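Local coordinates for protein Exo-alpha-sialidase (Clostridium perfringens, PDB 2V72) that binds galactose as the calcium-containing family 32 carbohydrate-binding module of a large sialidase toxin, and so is likely to bring the enzyme to host glycans, at residues I122-I127 with A134-L139; S30-G35 with Q53-N58; M40-W45 with T71-G76; G100-N105 with K109-D114. All blocks are in the same frame, centred on the assembly; numbering follows the deposited sequence.

Contact 1. Residues I122-I127 with A134-L139; sequences IKITAI and ASIAEL. With CA (calcium ion), chain B.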
loop_
_atom_site.group_PDB
_atom_site.type_symbol
_atom_site.label_atom_id
_atom_site.label_comp_id
_atom_site.label_asym_id
_atom_site.label_seq_id
_atom_site.Cartn_x
_atom_site.Cartn_y
_atom_site.Cartn_z
ATOM N N ILE A 122 2.243 -3.103 -7.915
ATOM C CA ILE A 122 2.883 -2.103 -7.049
ATOM C C ILE A 122 3.176 -2.690 -5.676
ATOM O O ILE A 122 2.390 -3.471 -5.145
ATOM C CB ILE A 122 1.996 -0.849 -6.868
ATOM C CG1 ILE A 122 1.627 -0.253 -8.226
ATOM C CG2 ILE A 122 2.713 0.206 -6.022
ATOM C CD1 ILE A 122 0.439 0.654 -8.170
ATOM N N LYS A 123 4.304 -2.299 -5.104
ATOM C CA LYS A 123 4.718 -2.798 -3.806
ATOM C C LYS A 123 4.995 -1.642 -2.858
ATOM O O LYS A 123 5.869 -0.808 -3.112
ATOM C CB LYS A 123 5.971 -3.657 -3.962
ATOM C CG LYS A 123 6.353 -4.488 -2.753
ATOM C CD LYS A 123 7.768 -5.004 -2.933
ATOM C CE LYS A 123 8.022 -6.259 -2.126
ATOM N NZ LYS A 123 9.404 -6.784 -2.378
ATOM N N ILE A 124 4.241 -1.591 -1.766
ATOM C CA ILE A 124 4.493 -0.614 -0.712
ATOM C C ILE A 124 5.264 -1.284 0.414
ATOM O O ILE A 124 4.766 -2.219 1.047
ATOM C CB ILE A 124 3.185 -0.002 -0.134
ATOM C CG1 ILE A 124 2.175 0.350 -1.241
ATOM C CG2 ILE A 124 3.504 1.191 0.791
ATOM C CD1 ILE A 124 2.714 1.254 -2.354
ATOM N N THR A 125 6.476 -0.795 0.652
ATOM C CA THR A 125 7.338 -1.303 1.706
ATOM C C THR A 125 7.354 -0.325 2.869
ATOM O O THR A 125 7.628 0.862 2.692
ATOM C CB THR A 125 8.783 -1.559 1.192
ATOM O OG1 THR A 125 8.751 -2.557 0.164
ATOM C CG2 THR A 125 9.707 -2.026 2.322
ATOM N N ALA A 126 7.034 -0.841 4.055
ATOM C CA ALA A 126 7.071 -0.065 5.284
ATOM C C ALA A 126 8.407 -0.272 5.991
ATOM O O ALA A 126 8.656 -1.333 6.561
ATOM C CB ALA A 126 5.924 -0.455 6.180
ATOM N N ILE A 127 9.265 0.742 5.934
ATOM C CA ILE A 127 10.577 0.698 6.593
ATOM C C ILE A 127 10.431 0.993 8.084
ATOM O O ILE A 127 11.052 0.333 8.921
ATOM C CB ILE A 127 11.572 1.698 5.956
ATOM C CG1 ILE A 127 11.730 1.418 4.456
ATOM C CG2 ILE A 127 12.926 1.652 6.675
ATOM C CD1 ILE A 127 12.365 2.561 3.674
ATOM N N ALA A 134 2.931 -2.144 10.451
ATOM C CA ALA A 134 2.497 -1.492 9.228
ATOM C C ALA A 134 1.026 -1.830 9.037
ATOM O O ALA A 134 0.640 -3.004 9.154
ATOM C CB ALA A 134 3.317 -1.985 8.036
ATOM N N SER A 135 0.217 -0.806 8.772
ATOM C CA SER A 135 -1.193 -0.973 8.442
ATOM C C SER A 135 -1.618 -0.046 7.300
ATOM O O SER A 135 -1.091 1.064 7.156
ATOM C CB SER A 135 -2.090 -0.772 9.671
ATOM O OG SER A 135 -1.901 0.489 10.294
ATOM N N ILE A 136 -2.540 -0.542 6.476
ATOM C CA ILE A 136 -3.169 0.209 5.399
ATOM C C ILE A 136 -4.614 -0.272 5.342
ATOM O O ILE A 136 -4.872 -1.463 5.149
ATOM C CB ILE A 136 -2.481 -0.026 4.010
ATOM C CG1 ILE A 136 -1.086 0.613 3.959
ATOM C CG2 ILE A 136 -3.343 0.533 2.871
ATOM C CD1 ILE A 136 -0.257 0.221 2.733
ATOM N N ALA A 137 -5.555 0.647 5.529
ATOM C CA ALA A 137 -6.974 0.299 5.495
ATOM C C ALA A 137 -7.509 0.256 4.066
ATOM O O ALA A 137 -8.342 -0.592 3.744
ATOM C CB ALA A 137 -7.799 1.255 6.379
ATOM N N GLU A 138 -7.023 1.161 3.217
ATOM C CA GLU A 138 -7.392 1.186 1.796
ATOM C C GLU A 138 -6.244 1.646 0.894
ATOM O O GLU A 138 -5.475 2.539 1.251
ATOM C CB GLU A 138 -8.617 2.072 1.546
ATOM C CG GLU A 138 -9.957 1.420 1.807
ATOM C CD GLU A 138 -10.184 0.192 0.966
ATOM O OE1 GLU A 138 -10.241 0.307 -0.280
ATOM O OE2 GLU A 138 -10.316 -0.896 1.557
ATOM N N LEU A 139 -6.143 1.017 -0.274
ATOM C CA LEU A 139 -5.164 1.385 -1.275
ATOM C C LEU A 139 -5.845 1.500 -2.630
ATOM O O LEU A 139 -6.495 0.558 -3.095
ATOM C CB LEU A 139 -4.015 0.371 -1.332
ATOM C CG LEU A 139 -2.856 0.851 -2.208
ATOM C CD1 LEU A 139 -1.518 0.588 -1.551
ATOM C CD2 LEU A 139 -2.918 0.270 -3.621
HETATM CA CA CA B . -10.202 -1.979 3.706
#
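Ile124 and Leu139 reach toward each other tip to tip across the core, Ile124 CG1 lying 3.7 Å from Leu139 CD1. In Leu139, CG lies opposite the backbone N (chi1 -170°), which brings CD1 to the facing strand. Ile124 places its two branches differently: CG1 stands beside its own backbone N and meets the leucine, whereas CG2 takes the position anti to that N and approaches Ile136 CD1 at 4.3 Å. One branched side chain thus serves two partners. Further along, the two segments come closer together. The CB atoms of Ala126 and Ala134 meet at 3.5 Å, and methyl groups suit a place where the backbones are only 6.2 Å apart, CA to CA. On the other side of 134-139 lies a calcium ion, bound by Ala137 O at 2.3 Å and by Glu138 OE2 at 2.4 Å. The glutamate chain, bent at chi2 (-59°), folds its carboxylate onto the metal. Opposite Thr71 the strand carries two residues, Ala137 and Glu138, where a regular strand has one: a classic beta bulge. Apolar packing between two antiparallel sheets marks the F5/8 type C (discoidin) beta-sandwich, and the calcium site beside it is one seen in many family 32 modules.

Contact 2. Residues S30-G35 with Q53-N58; sequences SSAIDG and QSLSVN. With CA (calcium ion), chain B.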
loop_
_atom_site.group_PDB
_atom_site.type_symbol
_atom_site.label_atom_id
_atom_site.label_comp_id
_atom_site.label_asym_id
_atom_site.label_seq_id
_atom_site.Cartn_x
_atom_site.Cartn_y
_atom_site.Cartn_z
ATOM N N SER A 30 -5.729 -8.588 1.529
ATOM C CA SER A 30 -6.935 -8.361 0.737
ATOM C C SER A 30 -7.852 -7.292 1.330
ATOM O O SER A 30 -8.660 -6.679 0.622
ATOM C CB SER A 30 -7.711 -9.669 0.588
ATOM O OG SER A 30 -8.153 -10.156 1.849
ATOM N N SER A 31 -7.723 -7.076 2.632
ATOM C CA SER A 31 -8.511 -6.077 3.320
ATOM C C SER A 31 -8.029 -4.662 3.035
ATOM O O SER A 31 -8.701 -3.704 3.393
ATOM C CB SER A 31 -8.526 -6.361 4.820
ATOM O OG SER A 31 -9.423 -7.419 5.092
ATOM N N ALA A 32 -6.871 -4.536 2.387
ATOM C CA ALA A 32 -6.356 -3.241 1.942
ATOM C C ALA A 32 -7.043 -2.760 0.664
ATOM O O ALA A 32 -6.980 -1.575 0.332
ATOM C CB ALA A 32 -4.854 -3.309 1.741
ATOM N N ILE A 33 -7.721 -3.676 -0.033
ATOM C CA ILE A 33 -8.316 -3.385 -1.342
ATOM C C ILE A 33 -9.789 -3.801 -1.465
ATOM O O ILE A 33 -10.236 -4.222 -2.534
ATOM C CB ILE A 33 -7.474 -4.010 -2.507
ATOM C CG1 ILE A 33 -7.229 -5.516 -2.281
ATOM C CG2 ILE A 33 -6.142 -3.261 -2.663
ATOM C CD1 ILE A 33 -6.840 -6.290 -3.537
ATOM N N ASP A 34 -10.545 -3.662 -0.379
ATOM C CA ASP A 34 -11.947 -4.110 -0.355
ATOM C C ASP A 34 -12.960 -2.965 -0.327
ATOM O O ASP A 34 -14.159 -3.191 -0.158
ATOM C CB ASP A 34 -12.196 -5.084 0.814
ATOM C CG ASP A 34 -11.978 -4.445 2.188
ATOM O OD1 ASP A 34 -11.427 -3.321 2.279
ATOM O OD2 ASP A 34 -12.353 -5.086 3.198
ATOM N N GLY A 35 -12.469 -1.738 -0.473
ATOM C CA GLY A 35 -13.335 -0.560 -0.545
ATOM C C GLY A 35 -13.979 -0.166 0.768
ATOM O O GLY A 35 -14.902 0.649 0.782
ATOM N N GLN A 53 8.441 -4.644 6.197
ATOM C CA GLN A 53 7.483 -5.591 5.638
ATOM C C GLN A 53 6.771 -4.834 4.527
ATOM O O GLN A 53 6.804 -3.601 4.506
ATOM C CB GLN A 53 6.482 -6.080 6.697
ATOM C CG GLN A 53 7.101 -6.837 7.880
ATOM C CD GLN A 53 7.695 -8.196 7.501
ATOM O OE1 GLN A 53 7.198 -8.886 6.603
ATOM N NE2 GLN A 53 8.760 -8.582 8.193
ATOM N N SER A 54 6.127 -5.556 3.612
ATOM C CA SER A 54 5.565 -4.932 2.423
ATOM C C SER A 54 4.208 -5.497 2.032
ATOM O O SER A 54 3.842 -6.590 2.455
ATOM C CB SER A 54 6.534 -5.079 1.250
ATOM O OG SER A 54 6.675 -6.439 0.890
ATOM N N LEU A 55 3.476 -4.726 1.230
ATOM C CA LEU A 55 2.207 -5.148 0.655
ATOM C C LEU A 55 2.328 -5.002 -0.852
ATOM O O LEU A 55 2.644 -3.921 -1.350
ATOM C CB LEU A 55 1.052 -4.291 1.186
ATOM C CG LEU A 55 -0.313 -4.329 0.476
ATOM C CD1 LEU A 55 -1.098 -5.583 0.813
ATOM C CD2 LEU A 55 -1.142 -3.085 0.799
ATOM N N SER A 56 2.115 -6.098 -1.575
ATOM C CA SER A 56 2.146 -6.057 -3.027
ATOM C C SER A 56 0.726 -6.130 -3.522
ATOM O O SER A 56 -0.069 -6.939 -3.036
ATOM C CB SER A 56 2.966 -7.213 -3.613
ATOM O OG SER A 56 4.299 -7.178 -3.149
ATOM N N VAL A 57 0.410 -5.263 -4.476
ATOM C CA VAL A 57 -0.895 -5.239 -5.094
ATOM C C VAL A 57 -0.727 -5.398 -6.603
ATOM O O VAL A 57 -0.145 -4.534 -7.278
ATOM C CB VAL A 57 -1.657 -3.923 -4.765
ATOM C CG1 VAL A 57 -3.030 -3.922 -5.417
ATOM C CG2 VAL A 57 -1.783 -3.738 -3.259
ATOM N N ASN A 58 -1.221 -6.518 -7.119
ATOM C CA ASN A 58 -1.247 -6.757 -8.553
ATOM C C ASN A 58 -2.439 -6.045 -9.150
ATOM O O ASN A 58 -3.534 -6.073 -8.586
ATOM C CB ASN A 58 -1.302 -8.251 -8.858
ATOM C CG ASN A 58 -1.097 -8.547 -10.322
ATOM O OD1 ASN A 58 -2.039 -8.500 -11.116
ATOM N ND2 ASN A 58 0.146 -8.857 -10.692
HETATM CA CA CA B . -10.202 -1.979 3.706
#
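Leu55 turns CG away from its backbone N (chi1 165°), and this carries CD2 out from strand 53-58 to meet Ala32 CB at 3.8 Å. Val57, two residues on and on the same side of the strand, has CG1 anti to N (chi1 -180°) and presents that methyl to Ile33 CG2, 4.2 Å away. In Ile33 it is CG1 that sits between the backbone N and the carbonyl carbon (chi1 53°); CG2 is thereby left on the side facing the strand. The pairing is a small residue against a long one and one beta-branched residue against another: the single methyl of Ala32 lets the loop come close to Leu55, and both residues also touch Trp41, while Ile33 lies against Ala18 as well. The loop is wound tightly, Ile33 N bonding back to Ser30 O at 3.2 Å, as expected of a 3-10 turn. Its other side faces a calcium ion, held by Ser31 O and by Asp34 OD1, each at 2.3 Å. An aspartate supplies negative charge on a short arm, and Gly35 follows it with a positive phi that glycine readily adopts. Asn36, Thr39, Ala137 and Glu138 complete the metal site. A loop seated on the sheet by apolar side chains and wrapped round calcium by its carbonyls and an acid is consistent with the probably structural calcium site of many family 32 modules.

Contact 3. Residues M40-W45 with T71-G76; sequences MWHTKW and TPRTSG. With GAL (beta-D-galactopyranose), chain C.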
loop_
_atom_site.group_PDB
_atom_site.type_symbol
_atom_site.label_atom_id
_atom_site.label_comp_id
_atom_site.label_asym_id
_atom_site.label_seq_id
_atom_site.Cartn_x
_atom_site.Cartn_y
_atom_site.Cartn_z
ATOM N N MET A 40 -8.536 -3.297 7.522
ATOM C CA MET A 40 -7.160 -2.971 7.143
ATOM C C MET A 40 -6.273 -4.190 6.903
ATOM O O MET A 40 -6.560 -5.284 7.406
ATOM C CB MET A 40 -6.518 -2.111 8.228
ATOM C CG MET A 40 -6.303 -2.823 9.549
ATOM S SD MET A 40 -5.741 -1.676 10.807
ATOM C CE MET A 40 -7.326 -1.111 11.438
ATOM N N TRP A 41 -5.198 -3.982 6.141
ATOM C CA TRP A 41 -4.047 -4.866 6.178
ATOM C C TRP A 41 -3.188 -4.409 7.346
ATOM O O TRP A 41 -3.012 -3.212 7.564
ATOM C CB TRP A 41 -3.225 -4.816 4.874
ATOM C CG TRP A 41 -1.848 -5.407 5.049
ATOM C CD1 TRP A 41 -1.549 -6.719 5.306
ATOM C CD2 TRP A 41 -0.587 -4.709 5.024
ATOM N NE1 TRP A 41 -0.190 -6.881 5.438
ATOM C CE2 TRP A 41 0.426 -5.669 5.265
ATOM C CE3 TRP A 41 -0.216 -3.373 4.809
ATOM C CZ2 TRP A 41 1.785 -5.338 5.299
ATOM C CZ3 TRP A 41 1.129 -3.043 4.844
ATOM C CH2 TRP A 41 2.120 -4.026 5.087
ATOM N N HIS A 42 -2.661 -5.362 8.104
ATOM C CA HIS A 42 -1.848 -5.046 9.262
ATOM C C HIS A 42 -0.896 -6.220 9.447
ATOM O O HIS A 42 -1.296 -7.383 9.282
ATOM C CB HIS A 42 -2.764 -4.869 10.478
ATOM C CG HIS A 42 -2.121 -4.221 11.669
ATOM N ND1 HIS A 42 -1.009 -4.738 12.293
ATOM C CD2 HIS A 42 -2.483 -3.133 12.390
ATOM C CE1 HIS A 42 -0.695 -3.982 13.330
ATOM N NE2 HIS A 42 -1.575 -3.000 13.411
ATOM N N THR A 43 0.362 -5.917 9.761
ATOM C CA THR A 43 1.342 -6.957 10.049
ATOM C C THR A 43 0.931 -7.667 11.341
ATOM O O THR A 43 0.030 -7.195 12.040
ATOM C CB THR A 43 2.771 -6.391 10.129
ATOM O OG1 THR A 43 2.843 -5.389 11.150
ATOM C CG2 THR A 43 3.188 -5.778 8.771
ATOM N N LYS A 44 1.553 -8.802 11.658
ATOM C CA LYS A 44 1.057 -9.585 12.793
ATOM C C LYS A 44 1.259 -8.922 14.142
ATOM O O LYS A 44 2.352 -8.465 14.483
ATOM C CB LYS A 44 1.507 -11.057 12.779
ATOM C CG LYS A 44 2.976 -11.325 12.652
ATOM C CD LYS A 44 3.232 -12.855 12.578
ATOM C CE LYS A 44 2.446 -13.524 11.449
ATOM N NZ LYS A 44 2.702 -14.999 11.360
ATOM N N TRP A 45 0.161 -8.863 14.883
ATOM C CA TRP A 45 0.055 -8.100 16.122
ATOM C C TRP A 45 1.108 -8.446 17.174
ATOM O O TRP A 45 1.472 -7.587 17.977
ATOM C CB TRP A 45 -1.333 -8.296 16.714
ATOM C CG TRP A 45 -2.483 -7.756 15.889
ATOM C CD1 TRP A 45 -2.435 -7.219 14.620
ATOM C CD2 TRP A 45 -3.862 -7.735 16.277
ATOM N NE1 TRP A 45 -3.702 -6.869 14.207
ATOM C CE2 TRP A 45 -4.593 -7.174 15.204
ATOM C CE3 TRP A 45 -4.548 -8.135 17.428
ATOM C CZ2 TRP A 45 -5.985 -6.994 15.258
ATOM C CZ3 TRP A 45 -5.930 -7.958 17.479
ATOM C CH2 TRP A 45 -6.634 -7.394 16.400
ATOM N N THR A 71 -4.639 5.045 2.343
ATOM C CA THR A 71 -5.530 5.374 3.456
ATOM C C THR A 71 -5.116 4.627 4.732
ATOM O O THR A 71 -5.192 3.397 4.789
ATOM C CB THR A 71 -6.986 5.012 3.111
ATOM O OG1 THR A 71 -7.331 5.571 1.836
ATOM C CG2 THR A 71 -7.957 5.511 4.187
ATOM N N PRO A 72 -4.671 5.374 5.760
ATOM C CA PRO A 72 -4.356 4.769 7.046
ATOM C C PRO A 72 -5.596 4.239 7.760
ATOM O O PRO A 72 -6.728 4.484 7.327
ATOM C CB PRO A 72 -3.748 5.936 7.844
ATOM C CG PRO A 72 -3.394 6.960 6.840
ATOM C CD PRO A 72 -4.414 6.825 5.772
ATOM N N ARG A 73 -5.373 3.522 8.855
ATOM C CA ARG A 73 -6.454 3.046 9.708
ATOM C C ARG A 73 -7.328 4.190 10.223
ATOM O O ARG A 73 -6.840 5.225 10.673
ATOM C CB ARG A 73 -5.905 2.216 10.867
ATOM C CG ARG A 73 -4.938 2.940 11.788
ATOM C CD ARG A 73 -4.282 1.969 12.750
ATOM N NE ARG A 73 -5.259 1.297 13.600
ATOM C CZ ARG A 73 -5.065 0.127 14.204
ATOM N NH1 ARG A 73 -3.921 -0.539 14.054
ATOM N NH2 ARG A 73 -6.027 -0.385 14.950
ATOM N N THR A 74 -8.634 3.972 10.139
ATOM C CA THR A 74 -9.650 4.963 10.467
ATOM C C THR A 74 -9.668 5.276 11.980
ATOM O O THR A 74 -10.179 6.309 12.409
ATOM C CB THR A 74 -11.029 4.463 9.935
ATOM O OG1 THR A 74 -11.787 5.555 9.404
ATOM C CG2 THR A 74 -11.823 3.735 11.006
ATOM N N SER A 75 -9.062 4.389 12.764
ATOM C CA SER A 75 -9.017 4.483 14.220
ATOM C C SER A 75 -7.751 3.771 14.719
ATOM O O SER A 75 -7.283 2.821 14.087
ATOM C CB SER A 75 -10.271 3.842 14.811
ATOM O OG SER A 75 -10.149 3.650 16.202
ATOM N N GLY A 76 -7.202 4.231 15.841
ATOM C CA GLY A 76 -5.929 3.719 16.354
ATOM C C GLY A 76 -4.755 4.299 15.588
ATOM O O GLY A 76 -4.940 4.908 14.535
HETATM C C1 GAL C . -4.420 -3.317 18.858
HETATM C C2 GAL C . -4.939 -2.737 17.544
HETATM C C3 GAL C . -4.607 -3.660 16.367
HETATM C C4 GAL C . -3.146 -4.117 16.382
HETATM C C5 GAL C . -2.730 -4.611 17.761
HETATM C C6 GAL C . -1.236 -4.925 17.787
HETATM O O1 GAL C . -4.571 -2.346 19.861
HETATM O O2 GAL C . -6.330 -2.505 17.631
HETATM O O3 GAL C . -4.847 -2.976 15.159
HETATM O O4 GAL C . -2.303 -3.048 16.010
HETATM O O5 GAL C . -3.042 -3.636 18.749
HETATM O O6 GAL C . -0.934 -5.705 18.924
#
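The guanidinium of Arg73 stands almost perpendicular to the imidazole of His42, the two planes 89° apart, with Arg73 NH1 at the imidazole edge, 3.4 Å from His42 CD2. Over one face of the guanidinium lies Met40 CE, 3.6 Å above its plane; a thioether is flexible and apolar enough to lie against this flat cation, and the same methyl touches Arg73 CB. At the guanidinium edge, Ser75 O accepts a bond from Arg73 NE at 2.6 Å, nearly straight (163°) and in plane with both groups, which fixes the rotation of the head. The bend of the arginine chain at chi3 (-61°) turns NH1 and NH2 to the sugar. Both grip galactose O3, NH1 at 2.8 Å and NH2 at 2.9 Å, while NH2 makes a weak bond to O2; NH1 also binds Asn78 O. This is the galactose pocket of a family 32 module, formed by loops and the short strand 41-42 at one end of the beta-sandwich. Trp45 provides its aromatic platform: galactose C4 lies 3.4 Å above one face of the indole, with C3 and C5 close by, so the apolar patch of C-H groups that the axial O4 leaves on the sugar rests on the ring. His42 ND1 donates to Thr43 O at 2.7 Å, tethering the imidazole with NE2 2.7 Å from galactose O4, which lies obliquely to the ring. One face of the imidazole receives Trp45 NE1 near its rim, and Phe133 meets the same ring at an inclined angle. Galactose O6 donates to the backbone O of Trp45.

Contact 4. Residues G100-N105 with K109-D114; sequences GTWEEN and KTVTFD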
loop_
_atom_site.group_PDB
_atom_site.type_symbol
_atom_site.label_atom_id
_atom_site.label_comp_id
_atom_site.label_asym_id
_atom_site.label_seq_id
_atom_site.Cartn_x
_atom_site.Cartn_y
_atom_site.Cartn_z
ATOM N N GLY A 100 10.140 8.039 0.696
ATOM C CA GLY A 100 10.149 9.205 1.564
ATOM C C GLY A 100 9.678 8.935 2.978
ATOM O O GLY A 100 9.841 7.833 3.511
ATOM N N THR A 101 9.091 9.963 3.575
ATOM C CA THR A 101 8.586 9.926 4.937
ATOM C C THR A 101 7.133 10.399 4.965
ATOM O O THR A 101 6.758 11.317 4.234
ATOM C CB THR A 101 9.512 10.748 5.893
ATOM O OG1 THR A 101 10.147 9.864 6.824
ATOM C CG2 THR A 101 8.756 11.816 6.673
ATOM N N TRP A 102 6.317 9.739 5.781
ATOM C CA TRP A 102 4.945 10.165 6.019
ATOM C C TRP A 102 4.748 10.583 7.474
ATOM O O TRP A 102 5.371 10.022 8.381
ATOM C CB TRP A 102 3.951 9.058 5.664
ATOM C CG TRP A 102 3.722 8.861 4.193
ATOM C CD1 TRP A 102 3.747 9.823 3.213
ATOM C CD2 TRP A 102 3.385 7.631 3.538
ATOM N NE1 TRP A 102 3.468 9.260 1.989
ATOM C CE2 TRP A 102 3.245 7.918 2.157
ATOM C CE3 TRP A 102 3.202 6.312 3.979
ATOM C CZ2 TRP A 102 2.930 6.930 1.211
ATOM C CZ3 TRP A 102 2.886 5.329 3.042
ATOM C CH2 TRP A 102 2.757 5.646 1.669
ATOM N N GLU A 103 3.866 11.562 7.680
ATOM C CA GLU A 103 3.487 12.043 9.008
ATOM C C GLU A 103 2.740 10.982 9.813
ATOM O O GLU A 103 2.138 10.071 9.242
ATOM C CB GLU A 103 2.593 13.281 8.880
ATOM C CG GLU A 103 3.287 14.620 9.051
ATOM C CD GLU A 103 2.297 15.772 9.038
ATOM O OE1 GLU A 103 1.914 16.206 7.928
ATOM O OE2 GLU A 103 1.890 16.238 10.133
ATOM N N GLU A 104 2.761 11.135 11.136
ATOM C CA GLU A 104 2.014 10.287 12.059
ATOM C C GLU A 104 0.573 10.731 12.292
ATOM O O GLU A 104 0.234 11.254 13.363
ATOM C CB GLU A 104 2.723 10.241 13.401
ATOM C CG GLU A 104 3.719 9.123 13.539
ATOM C CD GLU A 104 4.225 9.020 14.949
ATOM O OE1 GLU A 104 3.395 8.786 15.860
ATOM O OE2 GLU A 104 5.448 9.181 15.141
ATOM N N ASN A 105 -0.276 10.504 11.299
ATOM C CA ASN A 105 -1.691 10.813 11.415
ATOM C C ASN A 105 -2.486 9.919 10.479
ATOM O O ASN A 105 -1.902 9.156 9.714
ATOM C CB ASN A 105 -1.957 12.309 11.146
ATOM C CG ASN A 105 -1.491 12.756 9.766
ATOM O OD1 ASN A 105 -1.842 12.155 8.753
ATOM N ND2 ASN A 105 -0.705 13.827 9.727
ATOM N N LYS A 109 -2.536 9.512 2.461
ATOM C CA LYS A 109 -1.240 9.900 1.929
ATOM C C LYS A 109 -1.275 9.640 0.434
ATOM O O LYS A 109 -1.565 8.526 -0.001
ATOM C CB LYS A 109 -0.119 9.100 2.606
ATOM C CG LYS A 109 -0.257 8.983 4.133
ATOM C CD LYS A 109 0.433 10.129 4.873
ATOM C CE LYS A 109 -0.306 10.550 6.174
ATOM N NZ LYS A 109 -0.702 9.440 7.101
ATOM N N THR A 110 -1.011 10.682 -0.351
ATOM C CA THR A 110 -0.978 10.556 -1.805
ATOM C C THR A 110 0.447 10.552 -2.357
ATOM O O THR A 110 1.360 11.175 -1.801
ATOM C CB THR A 110 -1.795 11.663 -2.529
ATOM O OG1 THR A 110 -1.377 12.952 -2.065
ATOM C CG2 THR A 110 -3.295 11.491 -2.293
ATOM N N VAL A 111 0.618 9.818 -3.450
ATOM C CA VAL A 111 1.857 9.805 -4.212
ATOM C C VAL A 111 1.469 10.005 -5.670
ATOM O O VAL A 111 0.676 9.240 -6.227
ATOM C CB VAL A 111 2.645 8.478 -4.019
ATOM C CG1 VAL A 111 3.794 8.380 -5.016
ATOM C CG2 VAL A 111 3.173 8.370 -2.591
ATOM N N THR A 112 2.010 11.053 -6.277
ATOM C CA THR A 112 1.661 11.376 -7.656
ATOM C C THR A 112 2.877 11.279 -8.574
ATOM O O THR A 112 3.992 11.645 -8.198
ATOM C CB THR A 112 0.953 12.748 -7.757
ATOM O OG1 THR A 112 -0.241 12.721 -6.958
ATOM C CG2 THR A 112 0.569 13.076 -9.211
ATOM N N PHE A 113 2.645 10.755 -9.770
ATOM C CA PHE A 113 3.676 10.659 -10.788
ATOM C C PHE A 113 3.335 11.596 -11.944
ATOM O O PHE A 113 2.440 11.303 -12.751
ATOM C CB PHE A 113 3.825 9.210 -11.271
ATOM C CG PHE A 113 4.078 8.220 -10.166
ATOM C CD1 PHE A 113 3.047 7.426 -9.678
ATOM C CD2 PHE A 113 5.345 8.085 -9.608
ATOM C CE1 PHE A 113 3.272 6.509 -8.657
ATOM C CE2 PHE A 113 5.577 7.174 -8.583
ATOM C CZ PHE A 113 4.543 6.385 -8.113
ATOM N N ASP A 114 4.041 12.729 -12.001
ATOM C CA ASP A 114 3.891 13.720 -13.080
ATOM C C ASP A 114 3.976 13.054 -14.457
ATOM O O ASP A 114 3.124 13.288 -15.319
ATOM C CB ASP A 114 4.945 14.829 -12.955
ATOM C CG ASP A 114 4.760 15.700 -11.706
ATOM O OD1 ASP A 114 3.613 15.842 -11.214
ATOM O OD2 ASP A 114 5.773 16.260 -11.225
#
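Lys109 NZ is gripped by the turn that joins the two segments: it donates to Asn105 O at 2.9 Å, makes a weak bond to Asn105 OD1 at 3.4 Å and another weak one to Leu107 O. The ammonium approaches the carbonyl of Asn105 from above its plane, 45° out of it, so the donor is not on a lone pair and charge probably contributes much of the attraction. Asn105 OD1 has a firmer partner in the backbone N of Leu107, and an asparagine suits this place because its short amide can bridge the turn's backbone and the lysine at once. To arrive here the lysine chain bends at chi2 (-90°) and again at its next two torsions, and on the way it lies over the indole of Trp102. Its CB sits 3.7 Å from the centroid of the five-membered ring, only 15° off the normal, a CH-pi contact; further along, CD is 3.6 Å from Trp102 CG. A long aliphatic chain ending in a charge fits such a spot, where methylenes cover an aromatic face while the ammonium reaches polar atoms at the surface. Val111 comes at the indole's edge, CG2 being 4.1 Å from CZ2, with the two side chains at about a right angle. Trp102 also stacks with Tyr84 and touches Ile70 and Ile81. The contact thus bridges two sheets: 100-105 leaves edge strand 93-101 of one, and just beyond it Trp102 bonds by its backbone to Thr82 of short strand 81-82, while 109-113 runs antiparallel to strand 62-71 in the other, Lys109 bonding to Ile70 and Val111 to Ile68.

All four contacts belong to one F5/8 type C sandwich of two antiparallel sheets. Contacts 1 and 2 lie nearest its middle, centres 7 Å apart, and share the sheet in which strands 53-59 and 121-129 are neighbours; both also reach the calcium ion. Contact 3, 9 Å from contact 1 between centres, joins it through strands 41-42 and 135-142, so these neighbouring strands connect the calcium region with the galactose pocket. Contact 4 is more remote, its centre about 17 Å from those of contacts 2 and 3, yet touches contact 3 through Pro72. Along the chain, contacts 2 and 3 interleave, contact 4 follows, and contact 1 comes last, consistent with a compact scaffold presenting its sugar-binding loops at one end.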